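Local coordinates for MAGE domain-containing protein (Xenopus laevis, PDB 7DG2), which probably acts as the MAGE-family Nse3 subunit that pairs with Nse1 to hold and shape Nse4 within the DNA-binding Smc5/6 complex, at residues V17-I22 / R37-E42; E67-K72 / W173-F178; L145-F150 / L156-V161; F189-K192 / D197-S200. One frame throughout, in Å; residues are numbered along the deposited sequence.

Contact 1. Residues V17-I22 / R37-E42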
loop_
_atom_site.group_PDB
_atom_site.type_symbol
_atom_site.label_atom_id
_atom_site.label_comp_id
_atom_site.label_asym_id
_atom_site.label_seq_id
_atom_site.Cartn_x
_atom_site.Cartn_y
_atom_site.Cartn_z
ATOM N N VAL B 17 13.191 -5.088 -11.313
ATOM C CA VAL B 17 12.125 -4.126 -11.023
ATOM C C VAL B 17 11.150 -4.721 -10.018
ATOM O O VAL B 17 10.773 -4.074 -9.038
ATOM C CB VAL B 17 11.408 -3.694 -12.315
ATOM C CG1 VAL B 17 10.187 -2.816 -11.995
ATOM C CG2 VAL B 17 12.376 -2.960 -13.234
ATOM N N GLN B 18 10.740 -5.971 -10.241
ATOM C CA GLN B 18 9.826 -6.614 -9.295
ATOM C C GLN B 18 10.434 -6.662 -7.903
ATOM O O GLN B 18 9.751 -6.397 -6.905
ATOM C CB GLN B 18 9.496 -8.035 -9.741
ATOM C CG GLN B 18 8.666 -8.152 -10.983
ATOM C CD GLN B 18 8.356 -9.604 -11.273
ATOM O OE1 GLN B 18 9.033 -10.244 -12.085
ATOM N NE2 GLN B 18 7.344 -10.150 -10.581
ATOM N N TYR B 19 11.715 -7.025 -7.823
ATOM C CA TYR B 19 12.389 -7.130 -6.537
ATOM C C TYR B 19 12.442 -5.778 -5.841
ATOM O O TYR B 19 12.189 -5.682 -4.636
ATOM C CB TYR B 19 13.798 -7.684 -6.778
ATOM C CG TYR B 19 14.652 -7.901 -5.566
ATOM C CD1 TYR B 19 14.562 -9.078 -4.839
ATOM C CD2 TYR B 19 15.595 -6.962 -5.180
ATOM C CE1 TYR B 19 15.380 -9.300 -3.757
ATOM C CE2 TYR B 19 16.403 -7.175 -4.091
ATOM C CZ TYR B 19 16.291 -8.341 -3.382
ATOM O OH TYR B 19 17.098 -8.570 -2.287
ATOM N N LEU B 20 12.761 -4.713 -6.588
ATOM C CA LEU B 20 12.815 -3.386 -5.973
ATOM C C LEU B 20 11.460 -2.978 -5.394
ATOM O O LEU B 20 11.380 -2.450 -4.274
ATOM C CB LEU B 20 13.297 -2.367 -7.010
ATOM C CG LEU B 20 14.797 -2.513 -7.279
ATOM C CD1 LEU B 20 15.172 -1.733 -8.524
ATOM C CD2 LEU B 20 15.599 -2.008 -6.074
ATOM N N LEU B 21 10.381 -3.207 -6.144
ATOM C CA LEU B 21 9.052 -2.879 -5.634
ATOM C C LEU B 21 8.725 -3.686 -4.384
ATOM O O LEU B 21 8.260 -3.139 -3.373
ATOM C CB LEU B 21 8.007 -3.139 -6.719
ATOM C CG LEU B 21 8.112 -2.236 -7.937
ATOM C CD1 LEU B 21 7.116 -2.726 -9.003
ATOM C CD2 LEU B 21 7.806 -0.792 -7.536
ATOM N N ILE B 22 8.992 -4.992 -4.426
ATOM C CA ILE B 22 8.588 -5.847 -3.315
ATOM C C ILE B 22 9.434 -5.562 -2.083
ATOM O O ILE B 22 8.921 -5.506 -0.957
ATOM C CB ILE B 22 8.648 -7.320 -3.750
ATOM C CG1 ILE B 22 7.510 -7.555 -4.759
ATOM C CG2 ILE B 22 8.584 -8.230 -2.517
ATOM C CD1 ILE B 22 7.630 -8.815 -5.587
ATOM N N ARG B 37 23.177 -10.419 -5.909
ATOM C CA ARG B 37 23.306 -11.814 -5.483
ATOM C C ARG B 37 22.003 -12.582 -5.661
ATOM O O ARG B 37 21.997 -13.693 -6.206
ATOM C CB ARG B 37 23.763 -11.861 -4.019
ATOM C CG ARG B 37 23.655 -13.218 -3.322
ATOM C CD ARG B 37 24.374 -13.131 -1.975
ATOM N NE ARG B 37 23.521 -13.184 -0.786
ATOM C CZ ARG B 37 22.560 -12.314 -0.464
ATOM N NH1 ARG B 37 21.888 -12.476 0.668
ATOM N NH2 ARG B 37 22.234 -11.305 -1.260
ATOM N N SER B 38 20.888 -12.000 -5.224
ATOM C CA SER B 38 19.620 -12.717 -5.173
ATOM C C SER B 38 18.864 -12.709 -6.482
ATOM O O SER B 38 18.056 -13.614 -6.720
ATOM C CB SER B 38 18.716 -12.132 -4.083
ATOM O OG SER B 38 19.270 -12.369 -2.798
ATOM N N VAL B 39 19.047 -11.691 -7.323
ATOM C CA VAL B 39 18.312 -11.585 -8.574
ATOM C C VAL B 39 19.227 -11.733 -9.789
ATOM O O VAL B 39 18.933 -12.504 -10.705
ATOM C CB VAL B 39 17.522 -10.257 -8.632
ATOM C CG1 VAL B 39 16.656 -10.222 -9.868
ATOM C CG2 VAL B 39 16.680 -10.111 -7.383
ATOM N N ILE B 40 20.307 -10.952 -9.851
ATOM C CA ILE B 40 21.050 -10.891 -11.109
ATOM C C ILE B 40 21.862 -12.162 -11.333
ATOM O O ILE B 40 21.997 -12.625 -12.476
ATOM C CB ILE B 40 21.901 -9.605 -11.129
ATOM C CG1 ILE B 40 20.925 -8.408 -11.150
ATOM C CG2 ILE B 40 22.827 -9.572 -12.347
ATOM C CD1 ILE B 40 21.580 -7.039 -11.285
ATOM N N LYS B 41 22.371 -12.763 -10.258
ATOM C CA LYS B 41 22.952 -14.102 -10.283
ATOM C C LYS B 41 24.041 -14.228 -11.346
ATOM O O LYS B 41 25.039 -13.502 -11.287
ATOM C CB LYS B 41 21.846 -15.141 -10.469
ATOM C CG LYS B 41 20.919 -15.254 -9.256
ATOM C CD LYS B 41 19.639 -16.011 -9.619
ATOM C CE LYS B 41 18.813 -16.325 -8.388
ATOM N NZ LYS B 41 17.624 -17.152 -8.748
ATOM N N GLU B 42 23.875 -15.129 -12.320
ATOM C CA GLU B 42 24.976 -15.371 -13.255
ATOM C C GLU B 42 25.151 -14.261 -14.290
ATOM O O GLU B 42 26.064 -14.350 -15.121
ATOM C CB GLU B 42 24.786 -16.723 -13.953
ATOM C CG GLU B 42 23.691 -16.748 -15.003
ATOM C CD GLU B 42 22.328 -17.161 -14.461
ATOM O OE1 GLU B 42 22.008 -16.860 -13.290
ATOM O OE2 GLU B 42 21.563 -17.782 -15.227
HETATM O O HOH W 1 17.002 -10.881 -1.038
#
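The hydroxyl of Tyr19 reaches Ser38 through a water: Tyr19 OH lies 2.6 Å from the oxygen of water 1, which is also hydrogen-bonded to Ser38 OG at 3.2 Å. The water sits at the edge of the phenol ring, in its plane, and spans a gap that the two hydroxyls do not close themselves; Tyr19 OH comes only to 4.3 Å from Ser38 CB. Away from the water the contact is apolar. One methyl of Val39 stands over a face of the Tyr19 ring, Val39 CG2 being 3.7 Å from the ring centroid and 24° off the normal, a CH-pi contact displaced toward CG and CD1. With CG swung anti to the backbone N (chi1 -179°), the tyrosine ring leaves helix 6-23 toward helix 32-40, joining two helices of the MAGE homology domain, a member of the helix-turn-helix clan. Tyrosine suits this place because its ring covers a branched aliphatic residue while its hydroxyl reaches the side of the partly exposed Ser38, small and polar enough to share a water. The same ring also packs on Asp34, Ile35 and Ile30, and on Met90 of the Nse1 chain. A hydrogen bond between Val39 O and Lys12 NZ further ties the end of helix 32-40 to helix 6-23.

Contact 2. Residues E67-K72 / W173-F178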
loop_
_atom_site.group_PDB
_atom_site.type_symbol
_atom_site.label_atom_id
_atom_site.label_comp_id
_atom_site.label_asym_id
_atom_site.label_seq_id
_atom_site.Cartn_x
_atom_site.Cartn_y
_atom_site.Cartn_z
ATOM N N GLU B 67 17.577 6.036 -5.463
ATOM C CA GLU B 67 18.567 6.901 -4.829
ATOM C C GLU B 67 19.425 6.099 -3.856
ATOM O O GLU B 67 18.915 5.287 -3.085
ATOM C CB GLU B 67 17.908 8.079 -4.092
ATOM C CG GLU B 67 17.069 9.006 -5.000
ATOM C CD GLU B 67 16.837 10.382 -4.383
ATOM O OE1 GLU B 67 17.806 10.990 -3.871
ATOM O OE2 GLU B 67 15.687 10.858 -4.408
ATOM N N GLU B 68 20.731 6.345 -3.879
ATOM C CA GLU B 68 21.644 5.706 -2.937
ATOM C C GLU B 68 21.698 6.559 -1.675
ATOM O O GLU B 68 21.998 7.755 -1.750
ATOM C CB GLU B 68 23.031 5.564 -3.571
ATOM C CG GLU B 68 24.027 4.763 -2.763
ATOM C CD GLU B 68 25.355 4.600 -3.487
ATOM O OE1 GLU B 68 25.989 5.630 -3.815
ATOM O OE2 GLU B 68 25.758 3.443 -3.737
ATOM N N ILE B 69 21.396 5.964 -0.519
ATOM C CA ILE B 69 21.412 6.730 0.727
ATOM C C ILE B 69 22.639 6.448 1.580
ATOM O O ILE B 69 22.887 7.189 2.547
ATOM C CB ILE B 69 20.140 6.495 1.563
ATOM C CG1 ILE B 69 20.061 5.044 2.030
ATOM C CG2 ILE B 69 18.904 6.905 0.755
ATOM C CD1 ILE B 69 18.982 4.808 3.049
ATOM N N ASP B 70 23.399 5.403 1.277
ATOM C CA ASP B 70 24.690 5.163 1.913
ATOM C C ASP B 70 25.683 4.809 0.821
ATOM O O ASP B 70 25.519 3.788 0.142
ATOM C CB ASP B 70 24.599 4.049 2.962
ATOM C CG ASP B 70 25.906 3.859 3.729
ATOM O OD1 ASP B 70 26.881 3.356 3.135
ATOM O OD2 ASP B 70 25.961 4.246 4.917
ATOM N N THR B 71 26.698 5.667 0.634
ATOM C CA THR B 71 27.664 5.452 -0.442
ATOM C C THR B 71 28.623 4.310 -0.130
ATOM O O THR B 71 29.152 3.682 -1.052
ATOM C CB THR B 71 28.465 6.729 -0.726
ATOM O OG1 THR B 71 29.814 6.550 -0.281
ATOM C CG2 THR B 71 27.879 7.924 -0.015
ATOM N N LYS B 72 28.864 4.024 1.149
ATOM C CA LYS B 72 29.832 2.993 1.507
ATOM C C LYS B 72 29.244 1.591 1.378
ATOM O O LYS B 72 29.917 0.677 0.887
ATOM C CB LYS B 72 30.350 3.231 2.929
ATOM C CG LYS B 72 31.180 2.084 3.491
ATOM C CD LYS B 72 31.773 2.423 4.855
ATOM C CE LYS B 72 32.621 1.272 5.386
ATOM N NZ LYS B 72 33.362 1.652 6.617
ATOM N N TRP B 173 18.198 13.139 12.257
ATOM C CA TRP B 173 17.602 12.682 11.004
ATOM C C TRP B 173 18.406 11.524 10.428
ATOM O O TRP B 173 19.644 11.542 10.439
ATOM C CB TRP B 173 17.574 13.798 9.959
ATOM C CG TRP B 173 16.574 14.886 10.154
ATOM C CD1 TRP B 173 15.996 15.289 11.319
ATOM C CD2 TRP B 173 16.055 15.736 9.125
ATOM N NE1 TRP B 173 15.136 16.346 11.076
ATOM C CE2 TRP B 173 15.155 16.633 9.735
ATOM C CE3 TRP B 173 16.261 15.817 7.741
ATOM C CZ2 TRP B 173 14.453 17.600 9.009
ATOM C CZ3 TRP B 173 15.561 16.785 7.018
ATOM C CH2 TRP B 173 14.673 17.665 7.658
ATOM N N GLY B 174 17.688 10.521 9.882
ATOM C CA GLY B 174 18.318 9.459 9.128
ATOM C C GLY B 174 18.462 9.782 7.639
ATOM O O GLY B 174 17.914 10.760 7.134
ATOM N N GLN B 175 19.203 8.907 6.947
ATOM C CA GLN B 175 19.494 9.106 5.533
ATOM C C GLN B 175 18.223 9.163 4.691
ATOM O O GLN B 175 18.162 9.905 3.702
ATOM C CB GLN B 175 20.411 7.982 5.041
ATOM C CG GLN B 175 21.830 7.986 5.649
ATOM C CD GLN B 175 22.495 6.605 5.614
ATOM O OE1 GLN B 175 21.823 5.572 5.721
ATOM N NE2 GLN B 175 23.822 6.585 5.468
ATOM N N ARG B 176 17.198 8.392 5.056
ATOM C CA ARG B 176 15.967 8.444 4.265
ATOM C C ARG B 176 15.276 9.800 4.392
ATOM O O ARG B 176 14.716 10.303 3.411
ATOM C CB ARG B 176 15.022 7.309 4.661
ATOM C CG ARG B 176 13.725 7.332 3.846
ATOM C CD ARG B 176 12.762 6.231 4.261
ATOM N NE ARG B 176 13.170 4.892 3.857
ATOM C CZ ARG B 176 12.969 4.358 2.654
ATOM N NH1 ARG B 176 12.374 5.053 1.697
ATOM N NH2 ARG B 176 13.372 3.113 2.415
ATOM N N ALA B 177 15.309 10.418 5.585
ATOM C CA ALA B 177 14.707 11.739 5.747
ATOM C C ALA B 177 15.385 12.765 4.849
ATOM O O ALA B 177 14.716 13.609 4.241
ATOM C CB ALA B 177 14.782 12.189 7.209
ATOM N N PHE B 178 16.713 12.717 4.753
ATOM C CA PHE B 178 17.385 13.704 3.916
ATOM C C PHE B 178 17.073 13.526 2.441
ATOM O O PHE B 178 17.197 14.495 1.683
ATOM C CB PHE B 178 18.898 13.655 4.131
ATOM C CG PHE B 178 19.340 14.344 5.387
ATOM C CD1 PHE B 178 19.280 15.727 5.481
ATOM C CD2 PHE B 178 19.796 13.616 6.469
ATOM C CE1 PHE B 178 19.677 16.376 6.640
ATOM C CE2 PHE B 178 20.194 14.253 7.624
ATOM C CZ PHE B 178 20.133 15.636 7.711
#
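This is a small, mixed polar and apolar contact between the end of strand 64-70 and the first turn of helix 175-180, joining parts of the MAGE homology domain a hundred residues apart in sequence. The chain turns a corner at Ile69, and Gln175, just after the N-cap residue Gly174, lies against that corner. Ile69 CB meets Gln175 CB at 3.8 Å, the two side chains crossing at about a right angle, and Ile69 CD1 lies 4.0 Å from Gln175 CB. Beyond CG the glutamine runs extended (chi2 156°), which carries its amide past the carbonyl of Ile69 to Asp70. There Gln175 NE2 donates to Asp70 OD2 at 3.2 Å, on the anti side but tilted 25° out of the carboxylate plane, whereas OD2 lies nearly in the amide plane; the two planes stand 76° apart. Glutamine suits the spot by pairing an aliphatic stem for Ile69 with an amide for the acid. With an alanine here, Asp70 OD2 would probably lose this donor and the Ile69 corner its cover. Asp70 OD1 meanwhile accepts from Ser73 N and, weakly, from Lys72 N. The carboxylate is thus shared, one oxygen bracing its own turn and the other, by a neutral donor, tying it to the helix.

Contact 3. Residues L145-F150 / L156-V161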
loop_
_atom_site.group_PDB
_atom_site.type_symbol
_atom_site.label_atom_id
_atom_site.label_comp_id
_atom_site.label_asym_id
_atom_site.label_seq_id
_atom_site.Cartn_x
_atom_site.Cartn_y
_atom_site.Cartn_z
ATOM N N LEU B 145 7.709 1.883 17.439
ATOM C CA LEU B 145 7.562 2.633 16.192
ATOM C C LEU B 145 8.678 3.655 16.035
ATOM O O LEU B 145 9.296 3.756 14.966
ATOM C CB LEU B 145 6.194 3.322 16.150
ATOM C CG LEU B 145 5.950 4.251 14.955
ATOM C CD1 LEU B 145 6.041 3.457 13.663
ATOM C CD2 LEU B 145 4.592 4.940 15.074
ATOM N N VAL B 146 8.965 4.410 17.100
ATOM C CA VAL B 146 9.912 5.521 17.004
ATOM C C VAL B 146 11.361 5.047 17.075
ATOM O O VAL B 146 12.213 5.525 16.315
ATOM C CB VAL B 146 9.603 6.571 18.087
ATOM C CG1 VAL B 146 10.675 7.640 18.095
ATOM C CG2 VAL B 146 8.220 7.196 17.843
ATOM N N THR B 147 11.686 4.116 17.983
ATOM C CA THR B 147 13.078 3.728 18.187
ATOM C C THR B 147 13.515 2.535 17.348
ATOM O O THR B 147 14.720 2.275 17.254
ATOM C CB THR B 147 13.351 3.403 19.669
ATOM O OG1 THR B 147 12.655 2.205 20.044
ATOM C CG2 THR B 147 12.905 4.550 20.551
ATOM N N GLU B 148 12.584 1.803 16.737
ATOM C CA GLU B 148 12.942 0.648 15.922
ATOM C C GLU B 148 12.464 0.808 14.485
ATOM O O GLU B 148 13.293 0.831 13.571
ATOM C CB GLU B 148 12.381 -0.645 16.550
ATOM C CG GLU B 148 12.905 -0.911 17.968
ATOM C CD GLU B 148 12.420 -2.231 18.559
ATOM O OE1 GLU B 148 12.063 -3.152 17.791
ATOM O OE2 GLU B 148 12.397 -2.344 19.801
ATOM N N GLU B 149 11.158 0.955 14.262
ATOM C CA GLU B 149 10.636 0.990 12.897
ATOM C C GLU B 149 11.185 2.181 12.122
ATOM O O GLU B 149 11.737 2.018 11.026
ATOM C CB GLU B 149 9.108 1.020 12.916
ATOM C CG GLU B 149 8.472 1.096 11.522
ATOM C CD GLU B 149 6.972 0.821 11.547
ATOM O OE1 GLU B 149 6.233 1.360 10.692
ATOM O OE2 GLU B 149 6.531 0.066 12.439
ATOM N N PHE B 150 11.042 3.392 12.672
ATOM C CA PHE B 150 11.582 4.574 11.994
ATOM C C PHE B 150 13.092 4.481 11.816
ATOM O O PHE B 150 13.641 5.038 10.862
ATOM C CB PHE B 150 11.240 5.850 12.765
ATOM C CG PHE B 150 9.794 6.270 12.688
ATOM C CD1 PHE B 150 8.942 5.776 11.705
ATOM C CD2 PHE B 150 9.299 7.202 13.592
ATOM C CE1 PHE B 150 7.621 6.201 11.638
ATOM C CE2 PHE B 150 7.979 7.622 13.543
ATOM C CZ PHE B 150 7.138 7.126 12.557
ATOM N N LEU B 156 15.202 7.955 10.997
ATOM C CA LEU B 156 15.859 8.523 12.161
ATOM C C LEU B 156 17.117 7.730 12.480
ATOM O O LEU B 156 17.216 6.540 12.172
ATOM C CB LEU B 156 14.936 8.503 13.381
ATOM C CG LEU B 156 13.609 9.267 13.305
ATOM C CD1 LEU B 156 12.749 8.965 14.521
ATOM C CD2 LEU B 156 13.851 10.760 13.160
ATOM N N GLU B 157 18.071 8.411 13.103
ATOM C CA GLU B 157 19.183 7.780 13.804
ATOM C C GLU B 157 18.902 7.804 15.301
ATOM O O GLU B 157 18.344 8.775 15.819
ATOM C CB GLU B 157 20.498 8.507 13.531
ATOM C CG GLU B 157 21.098 8.290 12.169
ATOM C CD GLU B 157 22.440 8.982 12.048
ATOM O OE1 GLU B 157 22.894 9.569 13.059
ATOM O OE2 GLU B 157 23.038 8.944 10.951
ATOM N N TYR B 158 19.316 6.741 15.991
ATOM C CA TYR B 158 19.041 6.534 17.413
ATOM C C TYR B 158 20.377 6.143 18.031
ATOM O O TYR B 158 20.770 4.977 17.953
ATOM C CB TYR B 158 17.987 5.446 17.610
ATOM C CG TYR B 158 17.512 5.216 19.027
ATOM C CD1 TYR B 158 16.953 6.245 19.767
ATOM C CD2 TYR B 158 17.594 3.953 19.616
ATOM C CE1 TYR B 158 16.484 6.033 21.055
ATOM C CE2 TYR B 158 17.131 3.732 20.907
ATOM C CZ TYR B 158 16.580 4.776 21.624
ATOM O OH TYR B 158 16.117 4.581 22.908
ATOM N N ASN B 159 21.076 7.118 18.611
ATOM C CA ASN B 159 22.486 6.974 18.955
ATOM C C ASN B 159 22.707 7.136 20.451
ATOM O O ASN B 159 22.109 8.008 21.085
ATOM C CB ASN B 159 23.331 8.006 18.205
ATOM C CG ASN B 159 23.181 7.902 16.696
ATOM O OD1 ASN B 159 23.086 6.803 16.150
ATOM N ND2 ASN B 159 23.158 9.051 16.015
ATOM N N LYS B 160 23.582 6.298 21.010
ATOM C CA LYS B 160 23.966 6.463 22.406
ATOM C C LYS B 160 24.701 7.782 22.590
ATOM O O LYS B 160 25.569 8.144 21.789
ATOM C CB LYS B 160 24.853 5.302 22.861
ATOM C CG LYS B 160 24.115 3.998 23.066
ATOM C CD LYS B 160 25.080 2.848 23.313
ATOM C CE LYS B 160 24.334 1.538 23.485
ATOM N NZ LYS B 160 25.266 0.404 23.716
ATOM N N VAL B 161 24.336 8.516 23.635
ATOM C CA VAL B 161 25.048 9.750 23.947
ATOM C C VAL B 161 26.406 9.348 24.509
ATOM O O VAL B 161 26.468 8.625 25.514
ATOM C CB VAL B 161 24.261 10.634 24.926
ATOM C CG1 VAL B 161 25.039 11.906 25.213
ATOM C CG2 VAL B 161 22.888 10.978 24.352
#
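Leu156, Thr147 and Tyr158 give up the most surface where helix 142-152 meets strand 156-160. Leu156 turns its CD1 methyl into the helix, 3.9 Å from Phe150 CB and 4.3 Å from Val146 CG1, and the Phe150 and Leu156 side chains run side by side in the same direction. A branched leucine suits this buried spot because a single methyl can touch two helix residues. Its backbone takes part as well: Leu156 N donates a weak hydrogen bond, 3.3 Å long, to Phe150 O.

Two residues along the strand, Tyr158 again faces the helix. Thr147 CB makes a CH-pi contact over a face of its ring, 4.1 Å from the centroid and 15° off the normal, and Thr147 CG2 comes to 3.8 Å from Tyr158 CZ. The threonine can offer its carbons because OG1, at chi1 68°, turns back to its own helix and bonds to Lys143 O. Tyrosine serves doubly, its face for the threonine and its hydroxyl for Glu118; Tyr169 also stacks with its ring. Helix 94-111 packs on the apolar side, touching Val146, Phe150 and Leu156.

The short helix and strand axes approach to 8.2 Å, their N-to-C directions 113° apart. Because side chains alternate along a strand, Leu156 and Tyr158 both face the helix that precedes them, as in the helix-then-hairpin layout of a winged-helix half of a MAGE domain, whose hairpin partner here is strand 169-173.

Contact 4. Residues F189-K192 / D197-S200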
loop_
_atom_site.group_PDB
_atom_site.type_symbol
_atom_site.label_atom_id
_atom_site.label_comp_id
_atom_site.label_asym_id
_atom_site.label_seq_id
_atom_site.Cartn_x
_atom_site.Cartn_y
_atom_site.Cartn_z
ATOM N N PHE B 189 6.787 23.388 6.944
ATOM C CA PHE B 189 5.732 22.739 7.706
ATOM C C PHE B 189 5.594 23.359 9.090
ATOM O O PHE B 189 4.490 23.705 9.521
ATOM C CB PHE B 189 6.027 21.240 7.817
ATOM C CG PHE B 189 5.125 20.515 8.767
ATOM C CD1 PHE B 189 3.905 20.013 8.334
ATOM C CD2 PHE B 189 5.495 20.328 10.094
ATOM C CE1 PHE B 189 3.068 19.339 9.212
ATOM C CE2 PHE B 189 4.664 19.665 10.973
ATOM C CZ PHE B 189 3.448 19.168 10.531
ATOM N N VAL B 190 6.714 23.496 9.803
ATOM C CA VAL B 190 6.682 24.078 11.144
ATOM C C VAL B 190 6.080 25.479 11.095
ATOM O O VAL B 190 5.197 25.828 11.894
ATOM C CB VAL B 190 8.098 24.085 11.743
ATOM C CG1 VAL B 190 8.122 24.839 13.069
ATOM C CG2 VAL B 190 8.583 22.655 11.928
ATOM N N SER B 191 6.521 26.283 10.122
ATOM C CA SER B 191 5.997 27.640 9.963
ATOM C C SER B 191 4.498 27.633 9.705
ATOM O O SER B 191 3.760 28.434 10.289
ATOM C CB SER B 191 6.725 28.353 8.823
ATOM O OG SER B 191 8.114 28.387 9.077
ATOM N N LYS B 192 4.030 26.742 8.827
ATOM C CA LYS B 192 2.600 26.661 8.536
ATOM C C LYS B 192 1.788 26.316 9.781
ATOM O O LYS B 192 0.748 26.931 10.051
ATOM C CB LYS B 192 2.352 25.634 7.431
ATOM C CG LYS B 192 0.894 25.563 6.978
ATOM C CD LYS B 192 0.760 24.733 5.710
ATOM C CE LYS B 192 -0.667 24.740 5.196
ATOM N NZ LYS B 192 -0.761 24.011 3.903
ATOM N N ASP B 197 5.985 32.749 9.016
ATOM C CA ASP B 197 6.718 32.640 7.758
ATOM C C ASP B 197 8.055 31.961 8.013
ATOM O O ASP B 197 8.643 32.145 9.082
ATOM C CB ASP B 197 6.949 34.022 7.127
ATOM C CG ASP B 197 5.662 34.656 6.593
ATOM O OD1 ASP B 197 5.014 34.069 5.693
ATOM O OD2 ASP B 197 5.287 35.752 7.068
ATOM N N PRO B 198 8.553 31.149 7.073
ATOM C CA PRO B 198 9.853 30.493 7.291
ATOM C C PRO B 198 10.968 31.455 7.684
ATOM O O PRO B 198 11.822 31.097 8.506
ATOM C CB PRO B 198 10.127 29.818 5.942
ATOM C CG PRO B 198 8.760 29.546 5.387
ATOM C CD PRO B 198 7.896 30.698 5.832
ATOM N N LYS B 199 10.975 32.674 7.133
ATOM C CA LYS B 199 12.026 33.629 7.482
ATOM C C LYS B 199 11.898 34.159 8.902
ATOM O O LYS B 199 12.843 34.796 9.381
ATOM C CB LYS B 199 12.047 34.797 6.492
ATOM C CG LYS B 199 12.537 34.416 5.106
ATOM C CD LYS B 199 13.121 35.609 4.352
ATOM C CE LYS B 199 14.608 35.795 4.676
ATOM N NZ LYS B 199 15.244 36.874 3.860
ATOM N N SER B 200 10.771 33.917 9.585
ATOM C CA SER B 200 10.680 34.242 11.009
ATOM C C SER B 200 11.768 33.536 11.807
ATOM O O SER B 200 12.273 34.080 12.797
ATOM C CB SER B 200 9.308 33.846 11.571
ATOM O OG SER B 200 8.248 34.363 10.790
#
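Van der Waals contact joins Ser191, on helix 183-193, to Pro198 in the loop beyond it. Ser191 OG lies 3.3 Å from Pro198 CA and 3.9 Å from Pro198 CG, while Ser191 CB is 4.0 Å from Pro198 CD, so the small side chain rests along the pyrrolidine ring. Pro198 N carries no hydrogen, and the neighbouring Ser191 OG cannot receive a bond from it. A serine fits because it is small enough for the loop to come close, the CA atoms of Ser191 and Pro198 being 5.5 Å apart, and because its hydroxyl has a mate on its own helix. Pro198 also packs on Tyr205 of helix 202-209. Were Pro198 an alanine, the ring atoms CG and CD would be gone, which is likely to open a gap beside Ser191 and leave the start of the turn freer to flex.

The hydrogen bonds are local to each side. Ser191 OG, placed beside its backbone N (chi1 -58°), bonds to Leu187 O one turn earlier. Across from it, Asp197 O is gripped twice by Ser200, from OG and from N, each at 2.8 Å; the OG donor is tilted 18° from the carbonyl plane.

Together these make a short helix-loop-helix link, a proline-started 3-10 turn folded back on helix 183-193 before helix 202-209.

How the contacts relate
The four contacts follow the chain in order, except that contact 3 is nested inside the long loop closed by contact 2. Contact 1 pairs helices 6-23 and 32-40, its centre 21 Å from that of contact 2. Strand 64-70 belongs to the sheet with 30-31 and 75-80, strand 156-160 of contact 3 to the one with 116-117 and 169-173; contact 2 joins the edge of the first sheet to the helix that follows strand 169-173. Contacts 2 and 3, with centres 15 Å apart, touch through Trp173 and Gly174 against Glu157. Contact 4 is the far outlier, 42 Å between centres from contact 1 and across the chain's centre. Residues of contacts 1 and 4 pack on Nse4, and contact 1 also on Nse1.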